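Local atomic coordinates of processed glycerol phosphate lipoteichoic acid synthase 2 (Bacillus subtilis, PDB entry 2W8D), a protein that belongs to the lipoteichoic acid synthases, whose extracellular domain has a sulfatase-type, alkaline phosphatase-like fold and here holds a magnesium ion. Residues 371-374 and 375-378. Numbering follows the deposited sequence.
Sequences ELDE and SEVD
Asp373 and Glu376 face each other across a short 3-10 segment that joins the end of strand 371-372 to the approach of helix 380-397. Two backbone bonds define it, as two overlapping turns. Glu376 N donates to Asp373 O at 3.0 Å, nearly straight at 166°. One residue further on, Val377 N reaches Glu374 O at 3.3 Å, a weak bond that repeats the same i to i+3 step. Such spacing is the hallmark of 3-10 geometry.

The acidic side chains come together on one flank of the turn. Glu376 CG lies between its own backbone N and carbonyl carbon (chi1 69°), which folds the side chain back along the turn and leaves CG 3.3 Å from Asp373 O; beyond CG the chain runs extended. Asp373 OD1 and Glu376 OE2 end up 2.8 Å apart, with the carboxylate planes inclined by 61°. Two carboxylate oxygens this close would repel if both were charged, and the pair may raise the affinity of one of them for a proton. The other oxygen, Glu376 OE1, rests against the aliphatic side of Leu372, 3.9 Å from its CG.

The apolar contact is small. Leu372 CD2 meets Val377 CG2 at 4.1 Å, the two side chains crossing at about a right angle, with Val377 the buried member.

Leu372 and Val377 both touch Tyr356 and Tyr363, and backbone hydrogen bonds link Leu372 to Tyr363 of strand 362-365. Asp378 N donates to Tyr356 OH, while Asp378 OD1 accepts from Ser380 N, capping that backbone N where the chain turns into helix 380-397. The turn thus carries the chain from an outermost strand of the five-stranded antiparallel sheet into that helix, at the protein surface.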
loop_
_atom_site.group_PDB
_atom_site.type_symbol
_atom_site.label_atom_id
_atom_site.label_comp_id
_atom_site.label_asym_id
_atom_site.label_seq_id
_atom_site.Cartn_x
_atom_site.Cartn_y
_atom_site.Cartn_z
ATOM N N GLU A 371 7.893 -8.348 27.727
ATOM C CA GLU A 371 6.695 -9.178 27.747
ATOM C C GLU A 371 5.816 -8.766 28.931
ATOM O O GLU A 371 6.312 -8.508 29.995
ATOM C CB GLU A 371 7.018 -10.681 27.786
ATOM C CG GLU A 371 5.805 -11.567 27.370
ATOM C CD GLU A 371 6.176 -13.023 27.042
ATOM O OE1 GLU A 371 7.359 -13.287 26.692
ATOM O OE2 GLU A 371 5.270 -13.899 27.135
ATOM N N LEU A 372 4.521 -8.652 28.678
ATOM C CA LEU A 372 3.529 -8.264 29.655
ATOM C C LEU A 372 2.684 -9.469 30.039
ATOM O O LEU A 372 2.264 -10.224 29.172
ATOM C CB LEU A 372 2.604 -7.233 29.015
ATOM C CG LEU A 372 2.833 -5.737 29.178
ATOM C CD1 LEU A 372 4.287 -5.368 29.463
ATOM C CD2 LEU A 372 2.306 -5.015 27.977
ATOM N N ASP A 373 2.406 -9.668 31.321
ATOM C CA ASP A 373 1.398 -10.676 31.620
ATOM C C ASP A 373 -0.032 -10.179 31.391
ATOM O O ASP A 373 -0.370 -9.015 31.631
ATOM C CB ASP A 373 1.611 -11.428 32.951
ATOM C CG ASP A 373 2.002 -10.525 34.098
ATOM O OD1 ASP A 373 1.302 -9.513 34.334
ATOM O OD2 ASP A 373 2.986 -10.852 34.799
ATOM N N GLU A 374 -0.832 -11.095 30.856
ATOM C CA GLU A 374 -2.256 -10.920 30.566
ATOM C C GLU A 374 -3.021 -10.126 31.613
ATOM O O GLU A 374 -3.909 -9.346 31.255
ATOM C CB GLU A 374 -2.908 -12.297 30.390
ATOM C CG GLU A 374 -2.979 -12.800 28.947
ATOM C CD GLU A 374 -4.418 -12.951 28.446
ATOM O OE1 GLU A 374 -4.648 -12.939 27.208
ATOM O OE2 GLU A 374 -5.329 -13.076 29.284
ATOM N N SER A 375 -2.679 -10.322 32.888
ATOM C CA SER A 375 -3.377 -9.682 34.000
ATOM C C SER A 375 -3.393 -8.156 33.946
ATOM O O SER A 375 -4.348 -7.523 34.404
ATOM C CB SER A 375 -2.759 -10.107 35.342
ATOM O OG SER A 375 -2.497 -11.498 35.360
ATOM N N GLU A 376 -2.324 -7.569 33.417
ATOM C CA GLU A 376 -2.137 -6.120 33.482
ATOM C C GLU A 376 -2.456 -5.410 32.174
ATOM O O GLU A 376 -2.248 -4.202 32.045
ATOM C CB GLU A 376 -0.718 -5.795 33.947
ATOM C CG GLU A 376 0.410 -6.134 32.937
ATOM C CD GLU A 376 1.714 -6.489 33.652
ATOM O OE1 GLU A 376 2.789 -6.524 33.000
ATOM O OE2 GLU A 376 1.636 -6.738 34.889
ATOM N N VAL A 377 -2.968 -6.170 31.211
ATOM C CA VAL A 377 -3.301 -5.629 29.912
ATOM C C VAL A 377 -4.768 -5.175 29.847
ATOM O O VAL A 377 -5.684 -5.904 30.231
ATOM C CB VAL A 377 -2.966 -6.652 28.816
ATOM C CG1 VAL A 377 -3.795 -6.428 27.590
ATOM C CG2 VAL A 377 -1.483 -6.593 28.501
ATOM N N ASP A 378 -4.967 -3.954 29.370
ATOM C CA ASP A 378 -6.288 -3.450 29.077
ATOM C C ASP A 378 -6.782 -4.101 27.779
ATOM O O ASP A 378 -6.210 -3.880 26.698
ATOM C CB ASP A 378 -6.247 -1.917 28.941
ATOM C CG ASP A 378 -7.636 -1.295 28.921
ATOM O OD1 ASP A 378 -8.493 -1.741 28.131
ATOM O OD2 ASP A 378 -7.893 -0.366 29.715
#